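Local coordinates for diaminopimelate decarboxylase (Psychromonas ingrahamii, PDB 4XG1), which probably catalyses the pyridoxal 5'-phosphate-dependent decarboxylation of meso-2,6-diaminopimelate to L-lysine, the closing step of lysine biosynthesis by this pathway, at residues E15-E20 with I393-E398; Q43-A48 with P251-Y256; P244-T249 with S318-I323; V285-V290 with G365-I370. All coordinates share one frame; numbering follows the deposited sequence.

Interactions 1 and 4 lie in the beta domain, interaction 2 on the TIM barrel, and interaction 3 joins the two. Interactions 1 and 4 both reach the large mixed sheet, with centres 16 Å apart, and touch where Val19 CG1 packs on Val287 CG2 at 4.0 Å. Interaction 3 ties a barrel loop to the segment that leads into strand 323-325 of that sheet, and Gln321 CB lies 3.9 Å from Ile370 CG2 of interaction 4. Interaction 2 has its centre 21 Å from that of interaction 3, and segments 244-249 and 251-256 nearly follow one another in sequence. Interactions 2 and 3 lie close to the cofactor: the side chains of Phe45 and Tyr245 come within about 7 Å and about 5 Å, respectively, of the bound pyridoxal phosphate-lysine adduct.

Interaction 1 of 4, residues E15-E20 with I393-E398; sequences EGLPVE and ILVDGE
Glu15 and Gly16, just ahead of strand 17-18, clasp the turn of the beta hairpin made by strands 391-396 and 399-404. Two hydrogen bonds do the holding. Gly397 N donates to Glu15 OE1 over 2.8 Å at an N-H...O angle of 159°, meeting the oxygen nearly in line with its C-O bond. In return Gly16 N donates to Gly397 O at 2.8 Å, a more bent bond of 133°, and both backbone polar groups of Gly397 are thereby engaged. Glu15 OE2 is bonded to Ser34 OG and Ala36 N, which pins the carboxylate through both oxygens.

Among the charges, Glu15 OE1 stands 4.3 Å from Asp396 OD1; this like-charge proximity is probably eased by Arg35, which forms a salt bridge with Asp396 OD2. An alanine in place of Glu15 would probably leave Gly397 N, Ser34 OG and Ala36 N each without this carboxylate partner and let the turn shift.

Apolar contacts complete the junction. Val395 CG1 touches both neighbours, lying 4.1 Å from Glu15 CB and 4.2 Å from Leu17 CD1. Leu17 CG, beside its backbone N (chi1 -74°), lies 3.7 Å from Glu398 O, and Leu17 CD2 is closer to that oxygen at 3.4 Å.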
loop_
_atom_site.group_PDB
_atom_site.type_symbol
_atom_site.label_atom_id
_atom_site.label_comp_id
_atom_site.label_asym_id
_atom_site.label_seq_id
_atom_site.Cartn_x
_atom_site.Cartn_y
_atom_site.Cartn_z
ATOM N N GLU B 15 16.489 23.193 -4.053
ATOM C CA GLU B 15 16.529 24.629 -3.810
ATOM C C GLU B 15 17.983 24.967 -3.398
ATOM O O GLU B 15 18.930 24.544 -4.082
ATOM C CB GLU B 15 15.458 25.011 -2.799
ATOM C CG GLU B 15 14.070 24.654 -3.312
ATOM C CD GLU B 15 12.924 25.180 -2.467
ATOM O OE1 GLU B 15 13.159 26.091 -1.626
ATOM O OE2 GLU B 15 11.787 24.675 -2.633
ATOM N N GLY B 16 18.181 25.610 -2.261
ATOM C CA GLY B 16 19.513 26.013 -1.850
ATOM C C GLY B 16 20.393 24.966 -1.186
ATOM O O GLY B 16 21.538 25.253 -0.866
ATOM N N LEU B 17 19.899 23.746 -0.995
ATOM C CA LEU B 17 20.634 22.774 -0.210
ATOM C C LEU B 17 21.090 21.575 -1.018
ATOM O O LEU B 17 20.354 21.047 -1.871
ATOM C CB LEU B 17 19.783 22.306 0.945
ATOM C CG LEU B 17 19.566 23.260 2.114
ATOM C CD1 LEU B 17 18.604 22.600 3.101
ATOM C CD2 LEU B 17 20.873 23.613 2.823
ATOM N N PRO B 18 22.311 21.136 -0.775
ATOM C CA PRO B 18 22.692 19.842 -1.306
ATOM C C PRO B 18 21.821 18.723 -0.690
ATOM O O PRO B 18 21.576 18.717 0.509
ATOM C CB PRO B 18 24.163 19.670 -0.874
ATOM C CG PRO B 18 24.514 20.868 -0.078
ATOM C CD PRO B 18 23.288 21.686 0.167
ATOM N N VAL B 19 21.406 17.782 -1.522
ATOM C CA VAL B 19 20.585 16.696 -1.070
ATOM C C VAL B 19 21.375 15.845 -0.094
ATOM O O VAL B 19 20.846 15.435 0.900
ATOM C CB VAL B 19 20.062 15.889 -2.266
ATOM C CG1 VAL B 19 19.428 14.584 -1.823
ATOM C CG2 VAL B 19 19.061 16.725 -3.057
ATOM N N GLU B 20 22.653 15.618 -0.350
ATOM C CA GLU B 20 23.478 14.809 0.549
ATOM C C GLU B 20 23.449 15.360 1.973
ATOM O O GLU B 20 23.597 14.617 2.926
ATOM C CB GLU B 20 24.922 14.729 0.051
ATOM C CG GLU B 20 25.775 15.967 0.310
ATOM C CD GLU B 20 27.164 15.888 -0.327
ATOM O OE1 GLU B 20 27.750 16.951 -0.634
ATOM O OE2 GLU B 20 27.681 14.764 -0.526
ATOM N N ILE B 393 10.825 15.326 4.529
ATOM C CA ILE B 393 11.530 16.571 4.746
ATOM C C ILE B 393 11.116 17.609 3.750
ATOM O O ILE B 393 11.061 17.351 2.551
ATOM C CB ILE B 393 13.013 16.351 4.548
ATOM C CG1 ILE B 393 13.499 15.335 5.554
ATOM C CG2 ILE B 393 13.805 17.647 4.768
ATOM C CD1 ILE B 393 14.881 14.821 5.226
ATOM N N LEU B 394 10.860 18.803 4.241
ATOM C CA LEU B 394 10.472 19.916 3.394
ATOM C C LEU B 394 11.583 20.953 3.370
ATOM O O LEU B 394 11.950 21.491 4.423
ATOM C CB LEU B 394 9.193 20.569 3.934
ATOM C CG LEU B 394 8.584 21.641 3.024
ATOM C CD1 LEU B 394 8.399 21.176 1.581
ATOM C CD2 LEU B 394 7.247 22.055 3.571
ATOM N N VAL B 395 12.081 21.235 2.176
ATOM C CA VAL B 395 13.125 22.205 1.994
ATOM C C VAL B 395 12.588 23.563 1.562
ATOM O O VAL B 395 11.748 23.674 0.664
ATOM C CB VAL B 395 14.139 21.765 0.968
ATOM C CG1 VAL B 395 15.164 22.872 0.745
ATOM C CG2 VAL B 395 14.846 20.518 1.451
ATOM N N ASP B 396 13.070 24.599 2.257
ATOM C CA ASP B 396 12.719 25.980 1.969
ATOM C C ASP B 396 13.999 26.809 1.854
ATOM O O ASP B 396 14.675 27.083 2.853
ATOM C CB ASP B 396 11.838 26.536 3.070
ATOM C CG ASP B 396 11.305 27.881 2.721
ATOM O OD1 ASP B 396 11.764 28.409 1.658
ATOM O OD2 ASP B 396 10.406 28.387 3.465
ATOM N N GLY B 397 14.339 27.181 0.637
ATOM C CA GLY B 397 15.552 27.925 0.393
ATOM C C GLY B 397 16.769 27.188 0.875
ATOM O O GLY B 397 17.229 26.247 0.244
ATOM N N GLU B 398 17.272 27.606 2.028
ATOM C CA GLU B 398 18.446 26.978 2.636
ATOM C C GLU B 398 18.118 26.286 3.955
ATOM O O GLU B 398 19.023 25.854 4.663
ATOM C CB GLU B 398 19.562 28.015 2.826
ATOM C CG GLU B 398 20.785 27.738 1.962
ATOM C CD GLU B 398 21.927 28.725 2.154
ATOM O OE1 GLU B 398 21.673 29.945 1.985
ATOM O OE2 GLU B 398 23.077 28.267 2.426
#

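Interaction 2 of 4, residues Q43-A48 with P251-Y256; sequences QAFDSA and PEPAEY
Phe45 and Ala48 of helix 35-49 meet the first turn of helix 253-262, their CA atoms coming to 5.5 Å from Pro253 CA and 5.2 Å from Ala254 CA, respectively. The main side-chain contact is a CH-pi interaction: Pro253 CB sits 3.6 Å from the Phe45 ring centroid, only 10° off the ring normal, and is thus centred over one face. Tyr256 approaches the same ring at its edge, in plane, with CE2 3.5 Å and CD2 3.7 Å from Phe45 CE1. The two ring planes are turned 78° apart, with the centroids 5.8 Å from each other. The Tyr256 ring also meets Phe211 edge-to-face. Two alanines add smaller contacts: Ala44 CB lies near Pro253 CB, and Ala48 CB is 3.7 Å from Ala254 CA.

Phe45 also packs on Ile56, Met257 and Pro275, the last predicted to bind pyridoxal phosphate. An alanine at Phe45 would probably open a gap between Pro253 and Tyr256 and leave Pro253 CB without its ring face.

Within the second segment, Glu252 N at the N-cap donates to Glu255 OE1 over 3.1 Å, one half of a capping box. Across the contact itself the chemistry is apolar, which implies that shape fit and dispersion join these two helices of the TIM barrel.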
loop_
_atom_site.group_PDB
_atom_site.type_symbol
_atom_site.label_atom_id
_atom_site.label_comp_id
_atom_site.label_asym_id
_atom_site.label_seq_id
_atom_site.Cartn_x
_atom_site.Cartn_y
_atom_site.Cartn_z
ATOM N N GLN B 43 0.359 27.782 -8.059
ATOM C CA GLN B 43 0.159 29.109 -8.661
ATOM C C GLN B 43 -0.022 29.042 -10.171
ATOM O O GLN B 43 -0.916 29.686 -10.697
ATOM C CB GLN B 43 1.310 30.054 -8.303
ATOM C CG GLN B 43 0.958 30.913 -7.102
ATOM C CD GLN B 43 2.141 31.199 -6.219
ATOM O OE1 GLN B 43 3.299 30.904 -6.582
ATOM N NE2 GLN B 43 1.877 31.843 -5.083
ATOM N N ALA B 44 0.806 28.246 -10.844
ATOM C CA ALA B 44 0.637 28.000 -12.274
ATOM C C ALA B 44 -0.810 27.709 -12.592
ATOM O O ALA B 44 -1.339 28.297 -13.527
ATOM C CB ALA B 44 1.502 26.863 -12.738
ATOM N N PHE B 45 -1.475 26.908 -11.765
ATOM C CA PHE B 45 -2.896 26.651 -11.940
ATOM C C PHE B 45 -3.788 27.851 -11.599
ATOM O O PHE B 45 -4.755 28.157 -12.296
ATOM C CB PHE B 45 -3.364 25.501 -11.020
ATOM C CG PHE B 45 -3.280 24.117 -11.632
ATOM C CD1 PHE B 45 -4.247 23.696 -12.488
ATOM C CD2 PHE B 45 -2.240 23.247 -11.314
ATOM C CE1 PHE B 45 -4.191 22.446 -13.065
ATOM C CE2 PHE B 45 -2.162 21.999 -11.891
ATOM C CZ PHE B 45 -3.159 21.597 -12.776
ATOM N N ASP B 46 -3.512 28.482 -10.463
ATOM C CA ASP B 46 -4.368 29.534 -9.953
ATOM C C ASP B 46 -4.324 30.779 -10.840
ATOM O O ASP B 46 -5.358 31.301 -11.247
ATOM C CB ASP B 46 -3.931 29.909 -8.562
ATOM C CG ASP B 46 -4.877 30.875 -7.900
ATOM O OD1 ASP B 46 -6.072 30.522 -7.748
ATOM O OD2 ASP B 46 -4.381 31.970 -7.508
ATOM N N SER B 47 -3.125 31.225 -11.167
ATOM C CA SER B 47 -2.945 32.396 -12.016
ATOM C C SER B 47 -3.668 32.168 -13.330
ATOM O O SER B 47 -4.564 32.949 -13.697
ATOM C CB SER B 47 -1.463 32.656 -12.294
ATOM O OG SER B 47 -0.822 33.032 -11.107
ATOM N N ALA B 48 -3.312 31.075 -14.008
ATOM C CA ALA B 48 -3.845 30.779 -15.316
ATOM C C ALA B 48 -5.361 30.846 -15.359
ATOM O O ALA B 48 -5.925 31.161 -16.398
ATOM C CB ALA B 48 -3.354 29.440 -15.792
ATOM N N PRO B 251 0.162 18.597 -21.399
ATOM C CA PRO B 251 -0.019 20.013 -21.305
ATOM C C PRO B 251 0.417 20.468 -19.936
ATOM O O PRO B 251 0.037 19.852 -18.942
ATOM C CB PRO B 251 -1.544 20.191 -21.438
ATOM C CG PRO B 251 -2.050 18.929 -22.034
ATOM C CD PRO B 251 -1.102 17.872 -21.632
ATOM N N GLU B 252 1.128 21.578 -19.868
ATOM C CA GLU B 252 1.368 22.192 -18.581
ATOM C C GLU B 252 0.122 22.870 -18.087
ATOM O O GLU B 252 -0.758 23.197 -18.871
ATOM C CB GLU B 252 2.571 23.116 -18.646
ATOM C CG GLU B 252 3.859 22.316 -18.491
ATOM C CD GLU B 252 5.042 22.996 -19.112
ATOM O OE1 GLU B 252 5.018 24.254 -19.186
ATOM O OE2 GLU B 252 5.981 22.276 -19.529
ATOM N N PRO B 253 0.003 23.046 -16.761
ATOM C CA PRO B 253 -1.208 23.572 -16.154
ATOM C C PRO B 253 -1.757 24.841 -16.797
ATOM O O PRO B 253 -2.972 24.942 -17.031
ATOM C CB PRO B 253 -0.797 23.874 -14.726
ATOM C CG PRO B 253 0.416 23.092 -14.473
ATOM C CD PRO B 253 1.001 22.636 -15.761
ATOM N N ALA B 254 -0.870 25.808 -17.069
ATOM C CA ALA B 254 -1.249 27.055 -17.764
ATOM C C ALA B 254 -2.040 26.776 -19.049
ATOM O O ALA B 254 -3.154 27.252 -19.198
ATOM C CB ALA B 254 -0.005 27.861 -18.094
ATOM N N GLU B 255 -1.463 25.980 -19.944
ATOM C CA GLU B 255 -2.101 25.611 -21.236
ATOM C C GLU B 255 -3.441 24.892 -21.083
ATOM O O GLU B 255 -4.426 25.181 -21.792
ATOM C CB GLU B 255 -1.178 24.693 -22.009
ATOM C CG GLU B 255 0.220 25.258 -22.194
ATOM C CD GLU B 255 1.294 24.215 -22.454
ATOM O OE1 GLU B 255 0.967 23.014 -22.567
ATOM O OE2 GLU B 255 2.486 24.599 -22.548
ATOM N N TYR B 256 -3.466 23.941 -20.156
ATOM C CA TYR B 256 -4.674 23.213 -19.828
ATOM C C TYR B 256 -5.758 24.138 -19.381
ATOM O O TYR B 256 -6.927 23.991 -19.795
ATOM C CB TYR B 256 -4.349 22.182 -18.723
ATOM C CG TYR B 256 -5.456 21.767 -17.755
ATOM C CD1 TYR B 256 -6.322 20.746 -18.063
ATOM C CD2 TYR B 256 -5.586 22.353 -16.508
ATOM C CE1 TYR B 256 -7.305 20.310 -17.147
ATOM C CE2 TYR B 256 -6.578 21.933 -15.611
ATOM C CZ TYR B 256 -7.418 20.897 -15.929
ATOM O OH TYR B 256 -8.395 20.453 -15.042
#

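Interaction 3 of 4, residues P244-T249 with S318-I323; sequences PYDDET and SAWQNI
Asp246 lays its carboxylate over the indole of Trp320, the two planes only 17° from parallel although the side chains as a whole cross at about a right angle. OD2 of Asp246 stands 3.8 Å above the ring plane, over its centre, and Asp246 CB comes within 3.5 Å of Trp320 CE3. CG of Asp246, anti to the backbone N (chi1 -174°), thereby lies over this ring face. At the indole edge, in plane, Tyr245 O approaches Trp320 CZ3 at 3.7 Å. Trp320 also has a cation-pi partner in Arg358.

Tyr245 and Gln321 run side by side and point the same way, but their ring and amide planes are turned 76° apart; Gln321 NE2, weakly hydrogen-bonded to Ser372 O, lies 3.4 Å from Tyr245 CE1. A water bridges the backbones, donating to Tyr245 O at 2.8 Å and accepting from Asn322 N. Glu248 OE1 takes two backbone donors, Tyr245 N and Asp246 N, the latter at 2.9 Å on its syn lone pair.

Tyr245 OH is hydrogen-bonded to Arg277, and Gln321 OE1 weakly to Arg313, both predicted substrate-binding residues. The arrangement joins a barrel loop to a beta-domain loop, between helix 313-317 and strand 323-325, beside the pyridoxal phosphate pocket.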
loop_
_atom_site.group_PDB
_atom_site.type_symbol
_atom_site.label_atom_id
_atom_site.label_comp_id
_atom_site.label_asym_id
_atom_site.label_seq_id
_atom_site.Cartn_x
_atom_site.Cartn_y
_atom_site.Cartn_z
ATOM N N PRO B 244 5.215 14.693 -16.673
ATOM C CA PRO B 244 6.351 13.950 -17.254
ATOM C C PRO B 244 7.085 13.097 -16.238
ATOM O O PRO B 244 7.699 13.642 -15.299
ATOM C CB PRO B 244 7.278 15.067 -17.781
ATOM C CG PRO B 244 6.973 16.261 -16.933
ATOM C CD PRO B 244 5.485 16.154 -16.624
ATOM N N TYR B 245 6.977 11.774 -16.395
ATOM C CA TYR B 245 7.716 10.807 -15.589
ATOM C C TYR B 245 8.975 10.352 -16.330
ATOM O O TYR B 245 10.064 10.332 -15.758
ATOM C CB TYR B 245 6.829 9.572 -15.259
ATOM C CG TYR B 245 5.817 9.813 -14.154
ATOM C CD1 TYR B 245 6.219 9.868 -12.817
ATOM C CD2 TYR B 245 4.459 10.000 -14.443
ATOM C CE1 TYR B 245 5.302 10.111 -11.810
ATOM C CE2 TYR B 245 3.538 10.245 -13.427
ATOM C CZ TYR B 245 3.976 10.293 -12.116
ATOM O OH TYR B 245 3.085 10.497 -11.106
ATOM N N ASP B 246 8.775 9.924 -17.578
ATOM C CA ASP B 246 9.814 9.430 -18.486
ATOM C C ASP B 246 9.920 10.413 -19.667
ATOM O O ASP B 246 10.625 11.427 -19.576
ATOM C CB ASP B 246 9.443 8.009 -18.945
ATOM C CG ASP B 246 10.538 7.329 -19.800
ATOM O OD1 ASP B 246 11.580 7.955 -20.103
ATOM O OD2 ASP B 246 10.379 6.126 -20.133
ATOM N N ASP B 247 9.131 10.162 -20.721
ATOM C CA ASP B 247 9.219 10.850 -22.009
ATOM C C ASP B 247 7.911 11.567 -22.400
ATOM O O ASP B 247 7.804 12.123 -23.494
ATOM C CB ASP B 247 9.618 9.841 -23.101
ATOM C CG ASP B 247 8.605 8.695 -23.259
ATOM O OD1 ASP B 247 7.712 8.555 -22.395
ATOM O OD2 ASP B 247 8.707 7.920 -24.242
ATOM N N GLU B 248 6.947 11.608 -21.491
ATOM C CA GLU B 248 5.629 12.167 -21.795
ATOM C C GLU B 248 5.715 13.700 -21.913
ATOM O O GLU B 248 6.570 14.327 -21.289
ATOM C CB GLU B 248 4.605 11.792 -20.697
ATOM C CG GLU B 248 4.387 10.305 -20.490
ATOM C CD GLU B 248 5.268 9.664 -19.391
ATOM O OE1 GLU B 248 6.261 10.259 -18.935
ATOM O OE2 GLU B 248 4.968 8.516 -18.997
ATOM N N THR B 249 4.764 14.292 -22.626
ATOM C CA THR B 249 4.681 15.745 -22.758
ATOM C C THR B 249 3.242 16.167 -22.566
ATOM O O THR B 249 2.574 16.544 -23.527
ATOM C CB THR B 249 5.129 16.201 -24.161
ATOM O OG1 THR B 249 4.376 15.489 -25.154
ATOM C CG2 THR B 249 6.628 15.937 -24.385
ATOM N N SER B 318 3.565 -0.776 -12.607
ATOM C CA SER B 318 4.748 -0.704 -13.503
ATOM C C SER B 318 5.078 0.723 -13.872
ATOM O O SER B 318 5.434 1.002 -15.005
ATOM C CB SER B 318 4.547 -1.501 -14.801
ATOM O OG SER B 318 4.136 -2.844 -14.516
ATOM N N ALA B 319 4.943 1.635 -12.928
ATOM C CA ALA B 319 5.283 2.992 -13.219
ATOM C C ALA B 319 6.757 3.088 -13.421
ATOM O O ALA B 319 7.546 2.377 -12.765
ATOM C CB ALA B 319 4.849 3.909 -12.078
ATOM N N TRP B 320 7.141 3.965 -14.342
ATOM C CA TRP B 320 8.546 4.263 -14.609
ATOM C C TRP B 320 8.860 5.540 -13.890
ATOM O O TRP B 320 8.243 6.532 -14.105
ATOM C CB TRP B 320 8.799 4.408 -16.107
ATOM C CG TRP B 320 10.296 4.321 -16.494
ATOM C CD1 TRP B 320 10.982 3.193 -16.875
ATOM C CD2 TRP B 320 11.251 5.386 -16.455
ATOM N NE1 TRP B 320 12.308 3.497 -17.080
ATOM C CE2 TRP B 320 12.506 4.832 -16.838
ATOM C CE3 TRP B 320 11.168 6.738 -16.147
ATOM C CZ2 TRP B 320 13.677 5.585 -16.926
ATOM C CZ3 TRP B 320 12.339 7.515 -16.250
ATOM C CH2 TRP B 320 13.583 6.923 -16.645
ATOM N N GLN B 321 9.780 5.467 -12.960
ATOM C CA GLN B 321 10.187 6.591 -12.166
ATOM C C GLN B 321 11.706 6.751 -12.387
ATOM O O GLN B 321 12.469 5.784 -12.284
ATOM C CB GLN B 321 9.881 6.247 -10.710
ATOM C CG GLN B 321 9.080 7.320 -10.011
ATOM C CD GLN B 321 7.602 7.110 -9.804
ATOM O OE1 GLN B 321 7.022 6.046 -9.904
ATOM N NE2 GLN B 321 6.977 8.200 -9.501
ATOM N N ASN B 322 12.137 7.927 -12.815
ATOM C CA ASN B 322 13.526 8.132 -13.137
ATOM C C ASN B 322 14.368 7.980 -11.858
ATOM O O ASN B 322 13.979 8.458 -10.803
ATOM C CB ASN B 322 13.716 9.524 -13.754
ATOM C CG ASN B 322 15.084 9.703 -14.413
ATOM O OD1 ASN B 322 15.742 8.747 -14.806
ATOM N ND2 ASN B 322 15.486 10.931 -14.556
ATOM N N ILE B 323 15.517 7.322 -11.980
ATOM C CA ILE B 323 16.428 7.094 -10.873
ATOM C C ILE B 323 17.811 7.635 -11.260
ATOM O O ILE B 323 18.423 7.146 -12.211
ATOM C CB ILE B 323 16.524 5.615 -10.536
ATOM C CG1 ILE B 323 15.124 5.064 -10.229
ATOM C CG2 ILE B 323 17.450 5.409 -9.345
ATOM C CD1 ILE B 323 15.073 3.572 -9.890
HETATM O O HOH W 1 10.490 10.662 -12.983
#

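Interaction 4 of 4, residues V285-V290 with G365-I370; sequences VLVTKV and GDYLVI
Val290 N donates to Asp366 O at 2.7 Å, an almost straight bond with an N-H...O angle of 175°. Beside it, at the same end, Gly365 N donates to Val290 O at 3.0 Å. Two antiparallel hydrogen-bonded pairs continue the register: Thr288 with Leu368 and Leu286 with Ile370, each joined by two backbone bonds. Leu368 N reaches Thr288 O at 2.8 Å, and so does Ile370 N to Leu286 O. Between them Val287-Val369 and Lys289-Tyr367 form non-hydrogen-bonded pairs, and the strand axes run 158° apart in direction.

Side-chain polar groups look elsewhere: Thr288 OG1 is hydrogen-bonded to Asp305, while Asp366 pairs with Arg336 and accepts from Ala363 N. OG1 lies anti to the backbone N (chi1 180°), which leaves Thr288 CG2 to pack against Ile370 CD1.

On the face bearing Leu286, Thr288, Leu368 and Ile370, the side chains of Leu286 and Ile370 lie alongside each other, Leu286 CD2 to Ile370 CD1 3.9 Å. The other face carries Val287 and Val369, and also Lys289, whose CB is 3.6 Å from Tyr367 CE1. Thr288 O lies at the edge of that tyrosine ring, in its plane. Val285 CB packs on Val369 CG1 at 3.7 Å, and Val287 rests on Val19 and Val23 of helix 19-26. This is a pair of neighbouring antiparallel strands in the mixed sheet of the beta domain that, with a TIM barrel, makes up class-II decarboxylases.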
loop_
_atom_site.group_PDB
_atom_site.type_symbol
_atom_site.label_atom_id
_atom_site.label_comp_id
_atom_site.label_asym_id
_atom_site.label_seq_id
_atom_site.Cartn_x
_atom_site.Cartn_y
_atom_site.Cartn_z
ATOM N N VAL B 285 11.164 14.010 -4.190
ATOM C CA VAL B 285 11.931 12.855 -4.537
ATOM C C VAL B 285 12.038 11.907 -3.356
ATOM O O VAL B 285 11.714 12.276 -2.212
ATOM C CB VAL B 285 13.355 13.244 -4.978
ATOM C CG1 VAL B 285 13.265 14.179 -6.174
ATOM C CG2 VAL B 285 14.127 13.920 -3.859
ATOM N N LEU B 286 12.506 10.694 -3.637
ATOM C CA LEU B 286 12.793 9.729 -2.599
ATOM C C LEU B 286 14.242 9.319 -2.690
ATOM O O LEU B 286 14.697 8.814 -3.724
ATOM C CB LEU B 286 11.926 8.499 -2.763
ATOM C CG LEU B 286 12.203 7.305 -1.817
ATOM C CD1 LEU B 286 12.016 7.708 -0.373
ATOM C CD2 LEU B 286 11.304 6.129 -2.148
ATOM N N VAL B 287 14.976 9.535 -1.600
ATOM C CA VAL B 287 16.411 9.263 -1.579
ATOM C C VAL B 287 16.658 7.947 -0.877
ATOM O O VAL B 287 16.036 7.679 0.158
ATOM C CB VAL B 287 17.162 10.341 -0.806
ATOM C CG1 VAL B 287 18.660 10.137 -0.967
ATOM C CG2 VAL B 287 16.740 11.718 -1.280
ATOM N N THR B 288 17.562 7.147 -1.423
ATOM C CA THR B 288 17.822 5.848 -0.870
ATOM C C THR B 288 19.297 5.515 -1.019
ATOM O O THR B 288 19.976 6.030 -1.889
ATOM C CB THR B 288 16.946 4.793 -1.555
ATOM O OG1 THR B 288 17.214 3.499 -1.003
ATOM C CG2 THR B 288 17.216 4.770 -3.035
ATOM N N LYS B 289 19.783 4.619 -0.186
ATOM C CA LYS B 289 21.180 4.261 -0.153
ATOM C C LYS B 289 21.361 2.855 -0.727
ATOM O O LYS B 289 20.569 1.937 -0.437
ATOM C CB LYS B 289 21.653 4.282 1.286
ATOM C CG LYS B 289 23.104 3.858 1.518
ATOM C CD LYS B 289 23.415 3.825 3.015
ATOM C CE LYS B 289 24.221 2.581 3.378
ATOM N NZ LYS B 289 23.842 2.047 4.718
ATOM N N VAL B 290 22.383 2.688 -1.562
ATOM C CA VAL B 290 22.719 1.380 -2.114
ATOM C C VAL B 290 23.382 0.573 -1.005
ATOM O O VAL B 290 24.387 1.009 -0.424
ATOM C CB VAL B 290 23.715 1.519 -3.294
ATOM C CG1 VAL B 290 24.102 0.157 -3.828
ATOM C CG2 VAL B 290 23.110 2.354 -4.412
ATOM N N GLY B 365 27.150 1.913 -1.069
ATOM C CA GLY B 365 27.196 3.086 -0.207
ATOM C C GLY B 365 26.711 4.334 -0.845
ATOM O O GLY B 365 26.423 5.304 -0.166
ATOM N N ASP B 366 26.596 4.340 -2.159
ATOM C CA ASP B 366 26.081 5.531 -2.872
ATOM C C ASP B 366 24.594 5.802 -2.579
ATOM O O ASP B 366 23.814 4.873 -2.373
ATOM C CB ASP B 366 26.231 5.336 -4.390
ATOM C CG ASP B 366 27.647 5.556 -4.885
ATOM O OD1 ASP B 366 28.399 6.307 -4.221
ATOM O OD2 ASP B 366 28.015 4.968 -5.956
ATOM N N TYR B 367 24.217 7.067 -2.678
ATOM C CA TYR B 367 22.844 7.486 -2.598
ATOM C C TYR B 367 22.218 7.669 -3.991
ATOM O O TYR B 367 22.819 8.262 -4.875
ATOM C CB TYR B 367 22.751 8.811 -1.862
ATOM C CG TYR B 367 23.021 8.692 -0.408
ATOM C CD1 TYR B 367 22.206 7.919 0.400
ATOM C CD2 TYR B 367 24.065 9.371 0.183
ATOM C CE1 TYR B 367 22.435 7.803 1.762
ATOM C CE2 TYR B 367 24.308 9.263 1.541
ATOM C CZ TYR B 367 23.484 8.466 2.328
ATOM O OH TYR B 367 23.701 8.347 3.677
ATOM N N LEU B 368 21.000 7.163 -4.178
ATOM C CA LEU B 368 20.221 7.390 -5.396
ATOM C C LEU B 368 18.953 8.153 -5.093
ATOM O O LEU B 368 18.448 8.130 -3.996
ATOM C CB LEU B 368 19.846 6.082 -6.037
ATOM C CG LEU B 368 21.002 5.240 -6.540
ATOM C CD1 LEU B 368 20.532 3.895 -7.032
ATOM C CD2 LEU B 368 21.669 5.999 -7.664
ATOM N N VAL B 369 18.470 8.858 -6.092
ATOM C CA VAL B 369 17.323 9.741 -5.959
ATOM C C VAL B 369 16.312 9.219 -6.964
ATOM O O VAL B 369 16.625 9.058 -8.142
ATOM C CB VAL B 369 17.710 11.188 -6.287
ATOM C CG1 VAL B 369 16.503 12.051 -6.540
ATOM C CG2 VAL B 369 18.543 11.770 -5.166
ATOM N N ILE B 370 15.101 8.952 -6.484
ATOM C CA ILE B 370 13.999 8.503 -7.327
ATOM C C ILE B 370 13.153 9.712 -7.512
ATOM O O ILE B 370 12.664 10.290 -6.529
ATOM C CB ILE B 370 13.198 7.418 -6.622
ATOM C CG1 ILE B 370 14.163 6.306 -6.257
ATOM C CG2 ILE B 370 12.108 6.864 -7.509
ATOM C CD1 ILE B 370 13.664 5.453 -5.137
#